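Local coordinates for protein time interval measuring enzyme TIME (Bombyx mori, PDB 2E47) that probably converts superoxide to hydrogen peroxide and oxygen as a copper- and zinc-binding member of the Cu-Zn superoxide dismutase family, at residues Glu17-Asn22 and Gly37-Leu42; Val81-Gly86 and Leu103-Ile108. One frame throughout, in Å; residues are numbered along the deposited sequence.

How the interactions relate
Interaction 1 lies at the surface and interaction 2 is buried, with centres 23 Å apart on opposite sides of the chain's centre. They do not touch, the nearest atoms being about 7 Å apart, yet they share one antiparallel sheet, since strand 33-40 of interaction 1 is the neighbour of strand 98-105, whose end enters interaction 2. The chemistry differs with the place. Interaction 1 is backbone pairing of two adjacent strands, with isoleucines on the covered face and a glycan on the other. Through side chains, chiefly a buried arginine-aspartate salt bridge, interaction 2 ties segment 81-86, which carries a zinc ligand, to the end of strand 98-105 and the turn that follows.

Interaction 1. Residues Glu17-Asn22 and Gly37-Leu42; sequences ETIRGN and GGITGL. With NAG (2-acetamido-2-deoxy-beta-D-glucopyranose), chain C.
R20 and T40 form a hydrogen-bonded antiparallel pair: R20 N donates to T40 O at 3.0 Å, and T40 N returns the bond to R20 O at 2.8 Å. The next such pair, N22 with G38, is wider, its CA atoms 6.1 Å apart against 5.4 Å for R20 and T40. G38 N reaches N22 O at 3.3 Å, whereas the bond from N22 N to G38 O is weak. Between them G21 and I39 make a non-hydrogen-bonded pair whose CA atoms approach to 4.0 Å; a CB on G21 would clash with G38 O and I39 CG1. The N-to-C directions of strand segments 20-22 and 37-40 differ by 173°, nearly antiparallel.

On the I39 side, I19 joins the apolar packing. With CG1 beside the backbone N (chi1 -77°), CG2 is left anti to that N and meets I39 CG2 at 3.8 Å, while the other branch carries CD1 to L42 CD2 at 3.9 Å. An alanine at I19 would probably open a gap beside I39 and L42, because both branches that touch them would be gone.

The CB atoms of R20, N22 and T40 lie on the other face, though the end of R20 leads away from strand 37-40. There N22 ND2 is bonded covalently to C1 of the N-acetylglucosamine.

The hairpin of strands 20-27 and 33-40 is flanked by strand 9-15, where L14 pairs with G21, and by strand 98-105, where S99 and I101 pair with I39 and G37. F93 of strand 87-93 packs on I39 and L42, and V148 and A149 of strand 147-155 on I19.

Interaction 2. Residues Val81-Gly86 and Leu103-Ile108; sequences VNRHVG and LVDDQI. With ZN (zinc ion), chain F.
R83 and D105 meet tip to tip in a salt bridge, the tightly packed part of this contact. NH2 of R83 donates to D105 OD2 at 2.8 Å and NH1 to the same oxygen at 3.1 Å, so two nitrogens grip one atom end-on. OD2 lies near the guanidinium plane, but the carboxylate is turned 65° against it. The bond from NH1 to OD1 is weak. Within segment 81-86, NE bonds H84 O at 3.0 Å, almost straight at 176°, and NH1 also bonds V85 O, which together fix the guanidinium's rotation. CB of Q107 sits 3.5 Å above the centre of one guanidinium face.

The carboxylate is held from its own side too. OD1 of D105 accepts from Q107 N in an Asx turn and from I108 N, at 3.1 Å and nearly along the C-O axis of the carboxylate. In the Cu-Zn superoxide dismutase fold, segment 81-86 leads into strand 87-93 and carries a zinc ligand: H84 ND1 binds the zinc ion at 2.1 Å, with H67, H75 and D87 completing the site. R83 is thus a second-shell residue that braces the H84 backbone, and its NH2 has a further acceptor in P78 O.

V85 adds apolar packing, its CG1 lying 3.9 Å from I108 CG2. The periphery is looser: D106, exposed to solvent, brings OD1 only to 4.1 Å from R83 NH2, well out of the guanidinium plane, where just the opposite charges would act, and its OD2 forms a long, weak ion pair with K32.

Interaction 1. Residues Glu17-Asn22 and Gly37-Leu42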
loop_
_atom_site.group_PDB
_atom_site.type_symbol
_atom_site.label_atom_id
_atom_site.label_comp_id
_atom_site.label_asym_id
_atom_site.label_seq_id
_atom_site.Cartn_x
_atom_site.Cartn_y
_atom_site.Cartn_z
ATOM N N GLU A 17 5.800 16.859 -3.972
ATOM C CA GLU A 17 5.685 18.180 -4.564
ATOM C C GLU A 17 6.256 18.168 -5.988
ATOM O O GLU A 17 5.691 18.818 -6.894
ATOM C CB GLU A 17 6.457 19.238 -3.751
ATOM C CG GLU A 17 5.784 19.721 -2.439
ATOM C CD GLU A 17 4.259 19.886 -2.561
ATOM O OE1 GLU A 17 3.784 20.842 -3.241
ATOM O OE2 GLU A 17 3.533 19.058 -1.965
ATOM N N THR A 18 7.375 17.446 -6.184
ATOM C CA THR A 18 8.041 17.433 -7.499
ATOM C C THR A 18 7.860 16.178 -8.380
ATOM O O THR A 18 7.987 16.264 -9.596
ATOM C CB THR A 18 9.568 17.776 -7.367
ATOM O OG1 THR A 18 10.179 16.880 -6.431
ATOM C CG2 THR A 18 9.784 19.240 -6.836
ATOM N N ILE A 19 7.555 15.033 -7.779
ATOM C CA ILE A 19 7.582 13.768 -8.491
ATOM C C ILE A 19 6.230 13.111 -8.516
ATOM O O ILE A 19 5.555 13.071 -7.479
ATOM C CB ILE A 19 8.654 12.814 -7.854
ATOM C CG1 ILE A 19 10.066 13.242 -8.304
ATOM C CG2 ILE A 19 8.343 11.337 -8.235
ATOM C CD1 ILE A 19 11.104 12.756 -7.481
ATOM N N ARG A 20 5.812 12.637 -9.695
ATOM C CA ARG A 20 4.543 11.937 -9.827
ATOM C C ARG A 20 4.675 10.754 -10.732
ATOM O O ARG A 20 5.250 10.856 -11.826
ATOM C CB ARG A 20 3.411 12.836 -10.425
ATOM C CG ARG A 20 3.327 14.238 -9.842
ATOM C CD ARG A 20 2.281 14.332 -8.770
ATOM N NE ARG A 20 1.546 15.598 -8.943
ATOM C CZ ARG A 20 1.778 16.713 -8.239
ATOM N NH1 ARG A 20 1.060 17.811 -8.483
ATOM N NH2 ARG A 20 2.716 16.722 -7.282
ATOM N N GLY A 21 4.061 9.650 -10.319
ATOM C CA GLY A 21 4.002 8.506 -11.193
ATOM C C GLY A 21 3.089 7.416 -10.737
ATOM O O GLY A 21 2.632 7.413 -9.595
ATOM N N ASN A 22 2.799 6.512 -11.668
ATOM C CA ASN A 22 2.075 5.263 -11.422
ATOM C C ASN A 22 2.970 4.170 -11.938
ATOM O O ASN A 22 3.507 4.286 -13.056
ATOM C CB ASN A 22 0.785 5.193 -12.267
ATOM C CG ASN A 22 -0.165 6.377 -11.979
ATOM O OD1 ASN A 22 -0.565 6.564 -10.811
ATOM N ND2 ASN A 22 -0.447 7.214 -13.014
ATOM N N GLY A 37 5.012 1.944 -16.484
ATOM C CA GLY A 37 4.375 3.163 -16.039
ATOM C C GLY A 37 5.257 4.301 -16.427
ATOM O O GLY A 37 6.122 4.161 -17.322
ATOM N N GLY A 38 5.078 5.417 -15.726
ATOM C CA GLY A 38 5.683 6.668 -16.147
ATOM C C GLY A 38 5.870 7.417 -14.881
ATOM O O GLY A 38 5.036 7.298 -13.997
ATOM N N ILE A 39 6.964 8.172 -14.770
ATOM C CA ILE A 39 7.213 9.028 -13.598
ATOM C C ILE A 39 7.677 10.325 -14.209
ATOM O O ILE A 39 8.357 10.290 -15.208
ATOM C CB ILE A 39 8.300 8.447 -12.688
ATOM C CG1 ILE A 39 7.916 7.032 -12.213
ATOM C CG2 ILE A 39 8.579 9.329 -11.458
ATOM C CD1 ILE A 39 9.161 6.400 -11.553
ATOM N N THR A 40 7.256 11.456 -13.669
ATOM C CA THR A 40 7.847 12.734 -14.040
ATOM C C THR A 40 8.432 13.441 -12.818
ATOM O O THR A 40 8.004 13.244 -11.674
ATOM C CB THR A 40 6.790 13.667 -14.694
ATOM O OG1 THR A 40 5.742 13.872 -13.732
ATOM C CG2 THR A 40 6.197 12.964 -15.867
ATOM N N GLY A 41 9.442 14.253 -13.049
ATOM C CA GLY A 41 9.958 15.096 -11.989
ATOM C C GLY A 41 11.448 15.052 -11.751
ATOM O O GLY A 41 11.919 15.741 -10.873
ATOM N N LEU A 42 12.211 14.231 -12.479
ATOM C CA LEU A 42 13.659 14.305 -12.305
ATOM C C LEU A 42 14.355 14.610 -13.607
ATOM O O LEU A 42 13.869 14.257 -14.666
ATOM C CB LEU A 42 14.245 13.026 -11.756
ATOM C CG LEU A 42 13.820 12.645 -10.356
ATOM C CD1 LEU A 42 14.127 11.137 -10.206
ATOM C CD2 LEU A 42 14.451 13.521 -9.350
HETATM C C1 NAG C . -1.862 7.445 -13.293
HETATM C C2 NAG C . -3.198 6.750 -13.633
HETATM C C3 NAG C . -4.270 7.704 -14.200
HETATM C C4 NAG C . -4.191 9.191 -13.840
HETATM C C5 NAG C . -2.874 9.620 -13.187
HETATM C C6 NAG C . -3.101 10.740 -12.164
HETATM C C7 NAG C . -3.207 4.283 -14.213
HETATM C C8 NAG C . -2.695 3.843 -12.889
HETATM N N2 NAG C . -3.057 5.588 -14.546
HETATM O O3 NAG C . -5.562 7.214 -13.899
HETATM O O4 NAG C . -4.200 9.836 -15.095
HETATM O O5 NAG C . -2.222 8.550 -12.516
HETATM O O6 NAG C . -3.730 11.882 -12.716
HETATM O O7 NAG C . -3.730 3.415 -14.913
#

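Interaction 2. Residues Val81-Gly86 and Leu103-Ile108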
loop_
_atom_site.group_PDB
_atom_site.type_symbol
_atom_site.label_atom_id
_atom_site.label_comp_id
_atom_site.label_asym_id
_atom_site.label_seq_id
_atom_site.Cartn_x
_atom_site.Cartn_y
_atom_site.Cartn_z
ATOM N N VAL A 81 22.001 -13.434 -10.901
ATOM C CA VAL A 81 21.456 -14.344 -9.901
ATOM C C VAL A 81 21.696 -13.853 -8.495
ATOM O O VAL A 81 20.797 -13.987 -7.659
ATOM C CB VAL A 81 22.117 -15.761 -10.019
ATOM C CG1 VAL A 81 21.812 -16.610 -8.762
ATOM C CG2 VAL A 81 21.657 -16.437 -11.347
ATOM N N ASN A 82 22.882 -13.296 -8.212
ATOM C CA ASN A 82 23.167 -12.782 -6.877
ATOM C C ASN A 82 22.672 -11.327 -6.854
ATOM O O ASN A 82 23.431 -10.394 -7.112
ATOM C CB ASN A 82 24.678 -12.884 -6.517
ATOM C CG ASN A 82 25.014 -12.409 -5.042
ATOM O OD1 ASN A 82 26.208 -12.123 -4.661
ATOM N ND2 ASN A 82 23.995 -12.347 -4.224
ATOM N N ARG A 83 21.413 -11.144 -6.493
ATOM C CA ARG A 83 20.736 -9.840 -6.461
ATOM C C ARG A 83 19.701 -10.050 -5.384
ATOM O O ARG A 83 19.316 -11.203 -5.045
ATOM C CB ARG A 83 20.007 -9.521 -7.813
ATOM C CG ARG A 83 19.025 -10.623 -8.345
ATOM C CD ARG A 83 18.056 -10.176 -9.509
ATOM N NE ARG A 83 16.921 -9.399 -8.992
ATOM C CZ ARG A 83 15.870 -8.984 -9.738
ATOM N NH1 ARG A 83 14.846 -8.353 -9.177
ATOM N NH2 ARG A 83 15.821 -9.219 -11.032
ATOM N N HIS A 84 19.215 -8.954 -4.843
ATOM C CA HIS A 84 17.985 -8.975 -4.012
ATOM C C HIS A 84 16.777 -9.171 -4.916
ATOM O O HIS A 84 16.835 -8.786 -6.031
ATOM C CB HIS A 84 17.859 -7.653 -3.269
ATOM C CG HIS A 84 19.042 -7.330 -2.397
ATOM N ND1 HIS A 84 19.567 -6.051 -2.278
ATOM C CD2 HIS A 84 19.786 -8.125 -1.575
ATOM C CE1 HIS A 84 20.559 -6.069 -1.404
ATOM N NE2 HIS A 84 20.731 -7.318 -0.984
ATOM N N VAL A 85 15.659 -9.722 -4.422
ATOM C CA VAL A 85 14.445 -9.832 -5.222
ATOM C C VAL A 85 13.981 -8.405 -5.624
ATOM O O VAL A 85 13.475 -8.202 -6.733
ATOM C CB VAL A 85 13.353 -10.636 -4.443
ATOM C CG1 VAL A 85 11.898 -10.486 -5.076
ATOM C CG2 VAL A 85 13.745 -12.113 -4.442
ATOM N N GLY A 86 14.208 -7.424 -4.742
ATOM C CA GLY A 86 13.794 -6.063 -4.996
ATOM C C GLY A 86 14.649 -5.189 -5.907
ATOM O O GLY A 86 14.345 -4.012 -6.067
ATOM N N LEU A 103 9.525 -3.027 -18.241
ATOM C CA LEU A 103 10.479 -4.103 -18.054
ATOM C C LEU A 103 9.782 -5.321 -17.542
ATOM O O LEU A 103 8.670 -5.249 -16.988
ATOM C CB LEU A 103 11.600 -3.707 -17.108
ATOM C CG LEU A 103 11.169 -3.437 -15.655
ATOM C CD1 LEU A 103 11.027 -4.652 -14.705
ATOM C CD2 LEU A 103 12.130 -2.449 -15.012
ATOM N N VAL A 104 10.429 -6.446 -17.771
ATOM C CA VAL A 104 9.936 -7.689 -17.275
ATOM C C VAL A 104 10.954 -8.160 -16.243
ATOM O O VAL A 104 12.136 -8.113 -16.518
ATOM C CB VAL A 104 9.795 -8.686 -18.410
ATOM C CG1 VAL A 104 9.461 -10.056 -17.873
ATOM C CG2 VAL A 104 8.680 -8.164 -19.394
ATOM N N ASP A 105 10.497 -8.589 -15.066
ATOM C CA ASP A 105 11.391 -9.046 -14.014
ATOM C C ASP A 105 11.066 -10.503 -13.638
ATOM O O ASP A 105 9.917 -10.877 -13.465
ATOM C CB ASP A 105 11.281 -8.161 -12.782
ATOM C CG ASP A 105 12.428 -8.406 -11.768
ATOM O OD1 ASP A 105 12.238 -9.202 -10.817
ATOM O OD2 ASP A 105 13.545 -7.815 -11.921
ATOM N N ASP A 106 12.090 -11.333 -13.491
ATOM C CA ASP A 106 11.850 -12.760 -13.156
ATOM C C ASP A 106 12.114 -13.109 -11.695
ATOM O O ASP A 106 12.102 -14.283 -11.366
ATOM C CB ASP A 106 12.685 -13.693 -14.057
ATOM C CG ASP A 106 14.179 -13.323 -14.059
ATOM O OD1 ASP A 106 14.539 -12.306 -13.404
ATOM O OD2 ASP A 106 14.992 -14.049 -14.695
ATOM N N GLN A 107 12.327 -12.133 -10.812
ATOM C CA GLN A 107 12.465 -12.454 -9.384
ATOM C C GLN A 107 11.212 -12.097 -8.539
ATOM O O GLN A 107 10.781 -12.883 -7.690
ATOM C CB GLN A 107 13.699 -11.718 -8.820
ATOM C CG GLN A 107 14.743 -12.564 -8.163
ATOM C CD GLN A 107 15.173 -13.623 -9.103
ATOM O OE1 GLN A 107 15.606 -13.326 -10.206
ATOM N NE2 GLN A 107 14.970 -14.871 -8.724
ATOM N N ILE A 108 10.655 -10.900 -8.741
ATOM C CA ILE A 108 9.466 -10.492 -8.032
ATOM C C ILE A 108 8.234 -11.334 -8.444
ATOM O O ILE A 108 8.151 -11.830 -9.564
ATOM C CB ILE A 108 9.160 -8.966 -8.235
ATOM C CG1 ILE A 108 8.976 -8.607 -9.715
ATOM C CG2 ILE A 108 10.298 -8.059 -7.605
ATOM C CD1 ILE A 108 8.472 -7.112 -9.990
HETATM ZN ZN ZN F . 19.459 -4.324 -3.443
#